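Local coordinates for protein CopN (Chlamydia pneumoniae, PDB 4NRH) that probably acts as a gatekeeper of type III secretion, pairing with the chaperone Scc3 to direct the secretion of translocator proteins, at residues A[35-40]-A[65-70]; A[123-128]-A[148-153]; A[250-255]-A[260-265]. One frame throughout, in Å; residues are numbered along the deposited sequence.

How the contacts relate
Contacts 1 and 3 each pack one helix on another; contact 2 sets a helix against the link between two helices, and no hydrogen bond crosses any of them. Contacts 1 and 2 lie in the HrpJ-like range, whereas contact 3 belongs to the third helical domain, beyond the middle of this elongated chain. Contact 3 buries the most surface and is built mainly of branched aliphatic side chains. Contacts 1 and 2 are smaller, and in each a tyrosine spans the gap while an arginine sits at the margin, paired with a carboxylate. Contacts 1 and 3 are buried though centred about 31 and 32 Å from the chain's centre; contact 2, about 6 Å from it, is partly buried.

Contact 1. Residues A[35-40]-A[65-70]; sequences RGLRDA and STALDY
Leu37 and Ala67 make the apolar, buried part of this contact, with Leu37 CD2 resting 3.9 Å from Ala67 CB. Both side chains leave their helices toward the partner. Farther along, Tyr70 bridges a wider gap: its CG lies anti to the backbone N (chi1 157°), which sends the ring across to the other helix. There the hydroxyl OH meets Arg38 CD at 3.6 Å and, less closely, Arg35 CG at 4.0 Å. Helices 31-40 and 61-74 cross here at -63°, their local axes 10.6 Å apart, within the all-helical HrpJ-like domain, a separation that the long tyrosine spans. The outer side is polar and looser. Arg38 bends at chi3 and turns its guanidinium back along its own helix, where NE and NH2 grip Asp39 OD1 side-on, the NE bond being 3.1 Å. Arg35 CG lies over one face of that guanidinium, 3.8 Å above its plane and offset toward its rim. The polar end of Arg35 goes elsewhere, in salt bridges to Asp20 and Asp17, while its side chain also touches Ala19 of helix 18-24, which Tyr70 touches too.

Contact 2. Residues A[123-128]-A[148-153]; sequences SGLRSL and DRYTYQ
Leu128 reaches out with CG anti to its backbone N (chi1 175°), while Tyr150 sets its ring carbon CG anti to its carbonyl carbon (chi1 -56°), and the two side chains come at each other from opposite directions. Leu128 CD2 ends 3.7 Å from Tyr150 OH and 4.1 Å from Tyr150 CE2, meeting the ring obliquely near its hydroxyl end. The other branch, CD1, lies 3.5 Å from Arg149 NH1. Leu125, one turn earlier on helix 122-133, brings its own CD2 to 3.9 Å from Tyr150 OH, so the phenol oxygen touches a methyl group of each leucine. Tyr150 sits in the short link between helices 139-149 and 152-172, just before Thr151, the N-cap residue of the latter. That following helix also packs here: its Val158 touches both Leu128 and Tyr150, and Phe161 touches Leu125. The link thus folds a side chain against helix 122-133 within the HrpJ-like domain. Arg149 NH1 forms a salt bridge with Glu131. With no hydrogen bond across the segments, the fit and apolar burial of two leucines against the phenol hold the contact, and the Glu131 pairing probably keeps the guanidinium at the exposed margin.

Contact 3. Residues A[250-255]-A[260-265]; sequences EVRNLI and DSVTGV
Ser261 opens the second segment's share of the contact by offering its CB, 3.7 Å from Ile255 CD1, to the end of the first helix. Next in sequence, Val262 works with both branches. Its CG1, anti to the backbone N (chi1 172°), packs 3.7 Å from Val251 CG1, which also lies 3.6 Å from Val262 O and so rests on the helix backbone as well. Its CG2 lies against the extended Arg252 chain, 4.0 Å from Arg252 CG, and over one face of the guanidinium, offset toward its rim. That arginine's charged end is held by a salt bridge from NE to Glu248. Val265, a turn later, enters between Val251 and Ile255 and slides past each in the opposite direction. Its CB meets Val251 CG1 at 3.7 Å. Its CG2 meets Ile255 CD1 at 3.6 Å, and its CG1 touches Leu254 CD2 more loosely. Around the pair, Leu213 of helix 179-215 touches Ile255 and Ser261, Leu209 of the same helix touches Val265, and Val301 of helix 284-301 touches Val262. With local axes at 117° and three residues between them, these are short-linked crossing helices, closed by aliphatic side chains in the core of the all-helical third domain of the CopN family.

Contact 1. Residues A[35-40]-A[65-70]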
ATOM      1  N   ARG A  35      35.513 -20.052 -16.784  1.00 30.22           N
ATOM      2  CA  ARG A  35      36.833 -20.633 -17.006  1.00 36.05           C
ATOM      3  C   ARG A  35      37.347 -20.299 -18.403  1.00 39.59           C
ATOM      4  O   ARG A  35      38.545 -20.099 -18.601  1.00 34.00           O
ATOM      5  CB  ARG A  35      36.803 -22.149 -16.800  1.00 37.18           C
ATOM      6  CG  ARG A  35      36.610 -22.576 -15.353  1.00 37.39           C
ATOM      7  CD  ARG A  35      36.740 -24.085 -15.199  1.00 36.96           C
ATOM      8  NE  ARG A  35      35.631 -24.796 -15.828  1.00 44.62           N
ATOM      9  CZ  ARG A  35      34.520 -25.152 -15.192  1.00 43.96           C
ATOM     10  NH1 ARG A  35      34.369 -24.865 -13.906  1.00 42.31           N
ATOM     11  NH2 ARG A  35      33.559 -25.797 -15.841  1.00 40.08           N
ATOM     12  N   GLY A  36      36.434 -20.243 -19.368  1.00 36.61           N
ATOM     13  CA  GLY A  36      36.783 -19.889 -20.731  1.00 38.22           C
ATOM     14  C   GLY A  36      37.356 -18.487 -20.812  1.00 43.88           C
ATOM     15  O   GLY A  36      38.299 -18.231 -21.559  1.00 43.45           O
ATOM     16  N   LEU A  37      36.775 -17.576 -20.038  1.00 44.91           N
ATOM     17  CA  LEU A  37      37.266 -16.206 -19.957  1.00 36.69           C
ATOM     18  C   LEU A  37      38.634 -16.172 -19.287  1.00 39.27           C
ATOM     19  O   LEU A  37      39.545 -15.479 -19.740  1.00 42.94           O
ATOM     20  CB  LEU A  37      36.274 -15.324 -19.194  1.00 27.32           C
ATOM     21  CG  LEU A  37      36.696 -13.876 -18.937  1.00 34.96           C
ATOM     22  CD1 LEU A  37      37.039 -13.174 -20.244  1.00 31.44           C
ATOM     23  CD2 LEU A  37      35.604 -13.124 -18.189  1.00 32.30           C
ATOM     24  N   ARG A  38      38.762 -16.928 -18.200  1.00 37.70           N
ATOM     25  CA  ARG A  38      40.020 -17.044 -17.469  1.00 37.56           C
ATOM     26  C   ARG A  38      41.150 -17.574 -18.346  1.00 39.31           C
ATOM     27  O   ARG A  38      42.274 -17.075 -18.297  1.00 42.69           O
ATOM     28  CB  ARG A  38      39.837 -17.957 -16.256  1.00 39.83           C
ATOM     29  CG  ARG A  38      41.097 -18.163 -15.437  1.00 40.50           C
ATOM     30  CD  ARG A  38      40.976 -19.395 -14.559  1.00 41.44           C
ATOM     31  NE  ARG A  38      40.849 -20.611 -15.356  1.00 36.32           N
ATOM     32  CZ  ARG A  38      40.594 -21.814 -14.851  1.00 45.10           C
ATOM     33  NH1 ARG A  38      40.434 -21.969 -13.543  1.00 43.29           N
ATOM     34  NH2 ARG A  38      40.496 -22.864 -15.656  1.00 41.00           N
ATOM     35  N   ASP A  39      40.842 -18.589 -19.148  1.00 41.41           N
ATOM     36  CA  ASP A  39      41.839 -19.231 -19.999  1.00 45.76           C
ATOM     37  C   ASP A  39      42.248 -18.353 -21.179  1.00 43.66           C
ATOM     38  O   ASP A  39      43.297 -18.570 -21.786  1.00 51.94           O
ATOM     39  CB  ASP A  39      41.311 -20.574 -20.510  1.00 48.27           C
ATOM     40  CG  ASP A  39      41.098 -21.580 -19.395  1.00 50.75           C
ATOM     41  OD1 ASP A  39      41.659 -21.383 -18.297  1.00 48.68           O
ATOM     42  OD2 ASP A  39      40.363 -22.566 -19.616  1.00 52.54           O
ATOM     43  N   ALA A  40      41.420 -17.365 -21.501  1.00 41.89           N
ATOM     44  CA  ALA A  40      41.694 -16.470 -22.619  1.00 37.58           C
ATOM     45  C   ALA A  40      42.605 -15.318 -22.206  1.00 34.84           C
ATOM     46  O   ALA A  40      43.147 -14.608 -23.054  1.00 41.07           O
ATOM     47  CB  ALA A  40      40.395 -15.932 -23.197  1.00 34.03           C
ATOM     48  N   SER A  65      30.688  -7.615 -14.395  1.00 35.74           N
ATOM     49  CA  SER A  65      31.144  -7.252 -13.059  1.00 36.27           C
ATOM     50  C   SER A  65      31.298  -8.492 -12.186  1.00 40.48           C
ATOM     51  O   SER A  65      32.203  -8.571 -11.356  1.00 42.42           O
ATOM     52  CB  SER A  65      30.169  -6.264 -12.412  1.00 31.52           C
ATOM     53  OG  SER A  65      30.634  -5.847 -11.143  1.00 37.70           O
ATOM     54  N   THR A  66      30.402  -9.456 -12.379  1.00 34.58           N
ATOM     55  CA  THR A  66      30.461 -10.718 -11.654  1.00 35.94           C
ATOM     56  C   THR A  66      31.686 -11.528 -12.070  1.00 34.43           C
ATOM     57  O   THR A  66      32.396 -12.077 -11.225  1.00 31.31           O
ATOM     58  CB  THR A  66      29.191 -11.561 -11.889  1.00 37.62           C
ATOM     59  OG1 THR A  66      28.047 -10.857 -11.389  1.00 40.05           O
ATOM     60  CG2 THR A  66      29.301 -12.908 -11.187  1.00 27.70           C
ATOM     61  N   ALA A  67      31.926 -11.594 -13.377  1.00 30.85           N
ATOM     62  CA  ALA A  67      33.067 -12.324 -13.922  1.00 31.49           C
ATOM     63  C   ALA A  67      34.389 -11.744 -13.426  1.00 31.55           C
ATOM     64  O   ALA A  67      35.329 -12.481 -13.132  1.00 41.13           O
ATOM     65  CB  ALA A  67      33.023 -12.315 -15.446  1.00 26.24           C
ATOM     66  N   LEU A  68      34.450 -10.419 -13.333  1.00 33.38           N
ATOM     67  CA  LEU A  68      35.640  -9.736 -12.839  1.00 36.71           C
ATOM     68  C   LEU A  68      35.920 -10.078 -11.379  1.00 40.27           C
ATOM     69  O   LEU A  68      37.075 -10.269 -10.993  1.00 36.55           O
ATOM     70  CB  LEU A  68      35.497  -8.224 -13.013  1.00 36.13           C
ATOM     71  CG  LEU A  68      35.814  -7.732 -14.426  1.00 37.08           C
ATOM     72  CD1 LEU A  68      35.227  -6.355 -14.664  1.00 37.48           C
ATOM     73  CD2 LEU A  68      37.317  -7.732 -14.673  1.00 36.14           C
ATOM     74  N   ASP A  69      34.868 -10.139 -10.566  1.00 32.45           N
ATOM     75  CA  ASP A  69      34.999 -10.588  -9.182  1.00 35.19           C
ATOM     76  C   ASP A  69      35.618 -11.981  -9.129  1.00 32.37           C
ATOM     77  O   ASP A  69      36.475 -12.257  -8.291  1.00 33.12           O
ATOM     78  CB  ASP A  69      33.642 -10.587  -8.474  1.00 37.80           C
ATOM     79  CG  ASP A  69      33.069  -9.194  -8.309  1.00 36.41           C
ATOM     80  OD1 ASP A  69      33.860  -8.231  -8.210  1.00 36.61           O
ATOM     81  OD2 ASP A  69      31.829  -9.060  -8.272  1.00 40.07           O
ATOM     82  N   TYR A  70      35.171 -12.853 -10.027  1.00 28.63           N
ATOM     83  CA  TYR A  70      35.676 -14.219 -10.091  1.00 32.40           C
ATOM     84  C   TYR A  70      37.149 -14.260 -10.491  1.00 30.46           C
ATOM     85  O   TYR A  70      37.942 -14.979  -9.884  1.00 33.59           O
ATOM     86  CB  TYR A  70      34.853 -15.056 -11.074  1.00 33.83           C
ATOM     87  CG  TYR A  70      35.605 -16.257 -11.602  1.00 29.71           C
ATOM     88  CD1 TYR A  70      35.824 -17.370 -10.800  1.00 31.44           C
ATOM     89  CD2 TYR A  70      36.107 -16.275 -12.898  1.00 31.93           C
ATOM     90  CE1 TYR A  70      36.518 -18.467 -11.272  1.00 35.12           C
ATOM     91  CE2 TYR A  70      36.803 -17.369 -13.380  1.00 32.86           C
ATOM     92  CZ  TYR A  70      37.005 -18.463 -12.563  1.00 34.28           C
ATOM     93  OH  TYR A  70      37.695 -19.556 -13.034  1.00 33.29           O
TER

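Contact 2. Residues A[123-128]-A[148-153]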
ATOM      1  N   SER A 123      17.588  -9.552 -17.306  1.00 37.44           N
ATOM      2  CA  SER A 123      18.265  -8.295 -17.598  1.00 43.57           C
ATOM      3  C   SER A 123      17.245  -7.208 -17.906  1.00 38.15           C
ATOM      4  O   SER A 123      17.474  -6.029 -17.635  1.00 47.58           O
ATOM      5  CB  SER A 123      19.235  -8.460 -18.770  1.00 39.50           C
ATOM      6  OG  SER A 123      18.555  -8.878 -19.939  1.00 40.69           O
ATOM      7  N   GLY A 124      16.120  -7.616 -18.485  1.00 34.95           N
ATOM      8  CA  GLY A 124      15.023  -6.709 -18.763  1.00 34.53           C
ATOM      9  C   GLY A 124      14.457  -6.128 -17.484  1.00 29.86           C
ATOM     10  O   GLY A 124      14.122  -4.945 -17.421  1.00 38.42           O
ATOM     11  N   LEU A 125      14.352  -6.967 -16.459  1.00 35.57           N
ATOM     12  CA  LEU A 125      13.868  -6.528 -15.156  1.00 36.12           C
ATOM     13  C   LEU A 125      14.874  -5.604 -14.474  1.00 34.75           C
ATOM     14  O   LEU A 125      14.490  -4.622 -13.838  1.00 30.01           O
ATOM     15  CB  LEU A 125      13.561  -7.731 -14.261  1.00 37.57           C
ATOM     16  CG  LEU A 125      12.334  -8.566 -14.637  1.00 38.80           C
ATOM     17  CD1 LEU A 125      12.080  -9.650 -13.600  1.00 30.24           C
ATOM     18  CD2 LEU A 125      11.112  -7.680 -14.794  1.00 36.24           C
ATOM     19  N   ARG A 126      16.161  -5.917 -14.610  1.00 36.19           N
ATOM     20  CA  ARG A 126      17.207  -5.095 -14.006  1.00 32.33           C
ATOM     21  C   ARG A 126      17.270  -3.723 -14.664  1.00 36.60           C
ATOM     22  O   ARG A 126      17.501  -2.713 -13.998  1.00 37.88           O
ATOM     23  CB  ARG A 126      18.570  -5.783 -14.103  1.00 28.27           C
ATOM     24  CG  ARG A 126      18.685  -7.044 -13.272  1.00 37.05           C
ATOM     25  CD  ARG A 126      20.123  -7.526 -13.169  1.00 35.48           C
ATOM     26  NE  ARG A 126      20.700  -7.890 -14.461  1.00 37.46           N
ATOM     27  CZ  ARG A 126      20.605  -9.099 -15.006  1.00 43.59           C
ATOM     28  NH1 ARG A 126      19.945 -10.061 -14.376  1.00 40.50           N
ATOM     29  NH2 ARG A 126      21.165  -9.346 -16.184  1.00 41.63           N
ATOM     30  N   SER A 127      17.066  -3.694 -15.977  1.00 35.29           N
ATOM     31  CA  SER A 127      17.009  -2.437 -16.711  1.00 38.79           C
ATOM     32  C   SER A 127      15.839  -1.583 -16.227  1.00 39.34           C
ATOM     33  O   SER A 127      15.981  -0.377 -16.025  1.00 38.88           O
ATOM     34  CB  SER A 127      16.894  -2.698 -18.213  1.00 38.01           C
ATOM     35  OG  SER A 127      16.803  -1.482 -18.935  1.00 54.61           O
ATOM     36  N   LEU A 128      14.684  -2.218 -16.047  1.00 34.01           N
ATOM     37  CA  LEU A 128      13.507  -1.535 -15.518  1.00 34.55           C
ATOM     38  C   LEU A 128      13.740  -0.990 -14.113  1.00 30.09           C
ATOM     39  O   LEU A 128      13.424   0.167 -13.831  1.00 25.18           O
ATOM     40  CB  LEU A 128      12.299  -2.471 -15.511  1.00 28.44           C
ATOM     41  CG  LEU A 128      11.053  -1.871 -14.856  1.00 39.35           C
ATOM     42  CD1 LEU A 128      10.440  -0.801 -15.748  1.00 38.79           C
ATOM     43  CD2 LEU A 128      10.039  -2.949 -14.527  1.00 33.75           C
ATOM     44  N   ASP A 148       2.829   0.236 -21.176  1.00 55.83           N
ATOM     45  CA  ASP A 148       3.304  -0.015 -22.533  1.00 74.07           C
ATOM     46  C   ASP A 148       4.099  -1.312 -22.631  1.00 74.66           C
ATOM     47  O   ASP A 148       4.162  -1.931 -23.693  1.00 87.49           O
ATOM     48  CB  ASP A 148       4.163   1.153 -23.024  1.00 84.34           C
ATOM     49  CG  ASP A 148       3.444   2.483 -22.933  1.00 88.29           C
ATOM     50  OD1 ASP A 148       2.214   2.512 -23.152  1.00 89.02           O
ATOM     51  OD2 ASP A 148       4.111   3.499 -22.649  1.00 87.86           O
ATOM     52  N   ARG A 149       4.706  -1.716 -21.519  1.00 60.22           N
ATOM     53  CA  ARG A 149       5.650  -2.829 -21.522  1.00 51.72           C
ATOM     54  C   ARG A 149       5.053  -4.167 -21.092  1.00 50.12           C
ATOM     55  O   ARG A 149       5.516  -5.221 -21.528  1.00 49.41           O
ATOM     56  CB  ARG A 149       6.840  -2.487 -20.623  1.00 48.72           C
ATOM     57  CG  ARG A 149       7.632  -1.284 -21.105  1.00 55.93           C
ATOM     58  CD  ARG A 149       8.631  -0.807 -20.068  1.00 65.39           C
ATOM     59  NE  ARG A 149       8.820   0.640 -20.138  1.00 68.41           N
ATOM     60  CZ  ARG A 149       9.836   1.288 -19.578  1.00 64.90           C
ATOM     61  NH1 ARG A 149      10.757   0.615 -18.903  1.00 60.75           N
ATOM     62  NH2 ARG A 149       9.930   2.606 -19.693  1.00 66.24           N
ATOM     63  N   TYR A 150       4.031  -4.133 -20.242  1.00 45.61           N
ATOM     64  CA  TYR A 150       3.516  -5.367 -19.657  1.00 39.36           C
ATOM     65  C   TYR A 150       2.000  -5.495 -19.714  1.00 40.61           C
ATOM     66  O   TYR A 150       1.277  -4.500 -19.778  1.00 36.72           O
ATOM     67  CB  TYR A 150       3.961  -5.483 -18.197  1.00 39.11           C
ATOM     68  CG  TYR A 150       5.454  -5.405 -17.998  1.00 35.05           C
ATOM     69  CD1 TYR A 150       6.262  -6.506 -18.242  1.00 34.92           C
ATOM     70  CD2 TYR A 150       6.056  -4.232 -17.564  1.00 35.13           C
ATOM     71  CE1 TYR A 150       7.631  -6.442 -18.062  1.00 37.30           C
ATOM     72  CE2 TYR A 150       7.424  -4.157 -17.379  1.00 47.57           C
ATOM     73  CZ  TYR A 150       8.207  -5.265 -17.631  1.00 41.57           C
ATOM     74  OH  TYR A 150       9.569  -5.197 -17.450  1.00 54.04           O
ATOM     75  N   THR A 151       1.531  -6.739 -19.691  1.00 39.28           N
ATOM     76  CA  THR A 151       0.121  -7.013 -19.466  1.00 35.42           C
ATOM     77  C   THR A 151      -0.194  -6.658 -18.019  1.00 37.51           C
ATOM     78  O   THR A 151       0.701  -6.634 -17.173  1.00 31.67           O
ATOM     79  CB  THR A 151      -0.234  -8.484 -19.732  1.00 36.78           C
ATOM     80  OG1 THR A 151       0.518  -9.325 -18.848  1.00 36.22           O
ATOM     81  CG2 THR A 151       0.077  -8.861 -21.177  1.00 41.55           C
ATOM     82  N   TYR A 152      -1.462  -6.390 -17.730  1.00 44.85           N
ATOM     83  CA  TYR A 152      -1.866  -6.007 -16.383  1.00 41.22           C
ATOM     84  C   TYR A 152      -1.635  -7.118 -15.357  1.00 41.01           C
ATOM     85  O   TYR A 152      -1.256  -6.838 -14.221  1.00 46.86           O
ATOM     86  CB  TYR A 152      -3.330  -5.560 -16.378  1.00 46.78           C
ATOM     87  CG  TYR A 152      -3.514  -4.194 -17.002  1.00 42.25           C
ATOM     88  CD1 TYR A 152      -3.261  -3.041 -16.272  1.00 47.17           C
ATOM     89  CD2 TYR A 152      -3.918  -4.057 -18.324  1.00 45.33           C
ATOM     90  CE1 TYR A 152      -3.413  -1.790 -16.835  1.00 41.58           C
ATOM     91  CE2 TYR A 152      -4.075  -2.806 -18.897  1.00 46.62           C
ATOM     92  CZ  TYR A 152      -3.821  -1.677 -18.146  1.00 44.73           C
ATOM     93  OH  TYR A 152      -3.974  -0.430 -18.704  1.00 50.55           O
ATOM     94  N   GLN A 153      -1.860  -8.370 -15.747  1.00 46.79           N
ATOM     95  CA  GLN A 153      -1.648  -9.484 -14.825  1.00 50.60           C
ATOM     96  C   GLN A 153      -0.167  -9.668 -14.491  1.00 53.03           C
ATOM     97  O   GLN A 153       0.177 -10.133 -13.403  1.00 69.10           O
ATOM     98  CB  GLN A 153      -2.221 -10.789 -15.385  1.00 55.26           C
ATOM     99  CG  GLN A 153      -1.626 -11.245 -16.704  1.00 71.97           C
ATOM    100  CD  GLN A 153      -2.145 -12.606 -17.126  1.00 85.84           C
ATOM    101  OE1 GLN A 153      -1.972 -13.596 -16.413  1.00 89.86           O
ATOM    102  NE2 GLN A 153      -2.786 -12.664 -18.284  1.00 90.24           N
TER

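Contact 3. Residues A[250-255]-A[260-265]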
ATOM      1  N   GLU A 250     -20.624  10.570 -15.064  1.00 46.26           N
ATOM      2  CA  GLU A 250     -19.401   9.865 -15.426  1.00 47.15           C
ATOM      3  C   GLU A 250     -19.717   8.491 -16.009  1.00 43.68           C
ATOM      4  O   GLU A 250     -19.104   8.061 -16.986  1.00 42.35           O
ATOM      5  CB  GLU A 250     -18.482   9.725 -14.210  1.00 50.70           C
ATOM      6  CG  GLU A 250     -17.194   8.961 -14.482  1.00 52.84           C
ATOM      7  CD  GLU A 250     -16.299   9.659 -15.489  1.00 63.18           C
ATOM      8  OE1 GLU A 250     -16.366  10.903 -15.589  1.00 65.71           O
ATOM      9  OE2 GLU A 250     -15.529   8.964 -16.185  1.00 68.95           O
ATOM     10  N   VAL A 251     -20.681   7.807 -15.399  1.00 37.32           N
ATOM     11  CA  VAL A 251     -21.112   6.496 -15.868  1.00 39.38           C
ATOM     12  C   VAL A 251     -21.792   6.590 -17.234  1.00 44.16           C
ATOM     13  O   VAL A 251     -21.556   5.758 -18.111  1.00 43.46           O
ATOM     14  CB  VAL A 251     -22.070   5.831 -14.857  1.00 41.88           C
ATOM     15  CG1 VAL A 251     -22.707   4.585 -15.452  1.00 46.33           C
ATOM     16  CG2 VAL A 251     -21.327   5.489 -13.576  1.00 34.75           C
ATOM     17  N   ARG A 252     -22.621   7.614 -17.415  1.00 37.01           N
ATOM     18  CA  ARG A 252     -23.307   7.830 -18.686  1.00 39.77           C
ATOM     19  C   ARG A 252     -22.337   8.151 -19.821  1.00 56.48           C
ATOM     20  O   ARG A 252     -22.529   7.705 -20.951  1.00 52.84           O
ATOM     21  CB  ARG A 252     -24.346   8.945 -18.551  1.00 42.98           C
ATOM     22  CG  ARG A 252     -25.562   8.539 -17.737  1.00 43.51           C
ATOM     23  CD  ARG A 252     -26.612   9.634 -17.701  1.00 49.72           C
ATOM     24  NE  ARG A 252     -27.760   9.252 -16.884  1.00 62.43           N
ATOM     25  CZ  ARG A 252     -28.741   8.457 -17.301  1.00 67.34           C
ATOM     26  NH1 ARG A 252     -28.717   7.958 -18.529  1.00 68.88           N
ATOM     27  NH2 ARG A 252     -29.746   8.160 -16.490  1.00 71.19           N
ATOM     28  N   ASN A 253     -21.303   8.931 -19.521  1.00 54.19           N
ATOM     29  CA  ASN A 253     -20.253   9.202 -20.497  1.00 58.51           C
ATOM     30  C   ASN A 253     -19.496   7.928 -20.852  1.00 56.38           C
ATOM     31  O   ASN A 253     -18.923   7.808 -21.935  1.00 55.38           O
ATOM     32  CB  ASN A 253     -19.276  10.254 -19.965  1.00 59.31           C
ATOM     33  CG  ASN A 253     -19.912  11.621 -19.817  1.00 68.09           C
ATOM     34  OD1 ASN A 253     -20.957  11.899 -20.406  1.00 79.27           O
ATOM     35  ND2 ASN A 253     -19.282  12.485 -19.028  1.00 65.00           N
ATOM     36  N   LEU A 254     -19.499   6.981 -19.922  1.00 55.26           N
ATOM     37  CA  LEU A 254     -18.751   5.739 -20.068  1.00 56.18           C
ATOM     38  C   LEU A 254     -19.478   4.695 -20.921  1.00 54.49           C
ATOM     39  O   LEU A 254     -18.878   4.086 -21.805  1.00 52.82           O
ATOM     40  CB  LEU A 254     -18.437   5.162 -18.685  1.00 53.12           C
ATOM     41  CG  LEU A 254     -17.551   3.920 -18.613  1.00 55.58           C
ATOM     42  CD1 LEU A 254     -16.195   4.205 -19.239  1.00 54.39           C
ATOM     43  CD2 LEU A 254     -17.395   3.459 -17.173  1.00 50.64           C
ATOM     44  N   ILE A 255     -20.765   4.485 -20.653  1.00 51.25           N
ATOM     45  CA  ILE A 255     -21.486   3.364 -21.255  1.00 51.52           C
ATOM     46  C   ILE A 255     -22.770   3.786 -21.983  1.00 53.77           C
ATOM     47  O   ILE A 255     -23.441   2.962 -22.605  1.00 61.22           O
ATOM     48  CB  ILE A 255     -21.843   2.308 -20.180  1.00 52.13           C
ATOM     49  CG1 ILE A 255     -22.127   0.943 -20.820  1.00 52.94           C
ATOM     50  CG2 ILE A 255     -23.008   2.788 -19.322  1.00 50.35           C
ATOM     51  CD1 ILE A 255     -22.329  -0.178 -19.825  1.00 49.53           C
ATOM     52  N   ASP A 260     -30.318  -0.033 -17.771  1.00 38.90           N
ATOM     53  CA  ASP A 260     -29.726  -1.268 -17.268  1.00 42.15           C
ATOM     54  C   ASP A 260     -28.205  -1.222 -17.362  1.00 41.54           C
ATOM     55  O   ASP A 260     -27.502  -1.791 -16.528  1.00 41.68           O
ATOM     56  CB  ASP A 260     -30.265  -2.478 -18.031  1.00 40.53           C
ATOM     57  CG  ASP A 260     -31.762  -2.649 -17.874  1.00 57.01           C
ATOM     58  OD1 ASP A 260     -32.203  -3.047 -16.775  1.00 63.00           O
ATOM     59  OD2 ASP A 260     -32.500  -2.387 -18.847  1.00 67.18           O
ATOM     60  N   SER A 261     -27.704  -0.539 -18.387  1.00 46.28           N
ATOM     61  CA  SER A 261     -26.268  -0.383 -18.580  1.00 42.06           C
ATOM     62  C   SER A 261     -25.679   0.509 -17.494  1.00 42.16           C
ATOM     63  O   SER A 261     -24.667   0.171 -16.881  1.00 41.58           O
ATOM     64  CB  SER A 261     -25.971   0.197 -19.964  1.00 39.35           C
ATOM     65  OG  SER A 261     -26.412  -0.677 -20.987  1.00 53.87           O
ATOM     66  N   VAL A 262     -26.316   1.656 -17.274  1.00 39.56           N
ATOM     67  CA  VAL A 262     -25.884   2.607 -16.258  1.00 42.14           C
ATOM     68  C   VAL A 262     -25.931   1.972 -14.870  1.00 47.57           C
ATOM     69  O   VAL A 262     -24.974   2.072 -14.099  1.00 46.66           O
ATOM     70  CB  VAL A 262     -26.757   3.877 -16.271  1.00 42.13           C
ATOM     71  CG1 VAL A 262     -26.431   4.766 -15.079  1.00 35.37           C
ATOM     72  CG2 VAL A 262     -26.564   4.634 -17.573  1.00 41.50           C
ATOM     73  N   THR A 263     -27.049   1.321 -14.565  1.00 43.51           N
ATOM     74  CA  THR A 263     -27.225   0.608 -13.303  1.00 41.37           C
ATOM     75  C   THR A 263     -26.144  -0.452 -13.098  1.00 41.31           C
ATOM     76  O   THR A 263     -25.589  -0.582 -12.007  1.00 39.26           O
ATOM     77  CB  THR A 263     -28.613  -0.063 -13.232  1.00 42.66           C
ATOM     78  OG1 THR A 263     -29.634   0.943 -13.273  1.00 45.59           O
ATOM     79  CG2 THR A 263     -28.759  -0.874 -11.951  1.00 38.63           C
ATOM     80  N   GLY A 264     -25.849  -1.202 -14.157  1.00 36.80           N
ATOM     81  CA  GLY A 264     -24.849  -2.253 -14.100  1.00 33.59           C
ATOM     82  C   GLY A 264     -23.470  -1.741 -13.723  1.00 39.39           C
ATOM     83  O   GLY A 264     -22.774  -2.351 -12.908  1.00 37.23           O
ATOM     84  N   VAL A 265     -23.077  -0.621 -14.319  1.00 33.49           N
ATOM     85  CA  VAL A 265     -21.782  -0.012 -14.032  1.00 36.77           C
ATOM     86  C   VAL A 265     -21.743   0.536 -12.607  1.00 42.01           C
ATOM     87  O   VAL A 265     -20.747   0.380 -11.897  1.00 36.43           O
ATOM     88  CB  VAL A 265     -21.458   1.118 -15.028  1.00 37.57           C
ATOM     89  CG1 VAL A 265     -20.183   1.841 -14.624  1.00 31.70           C
ATOM     90  CG2 VAL A 265     -21.325   0.557 -16.435  1.00 34.30           C
TER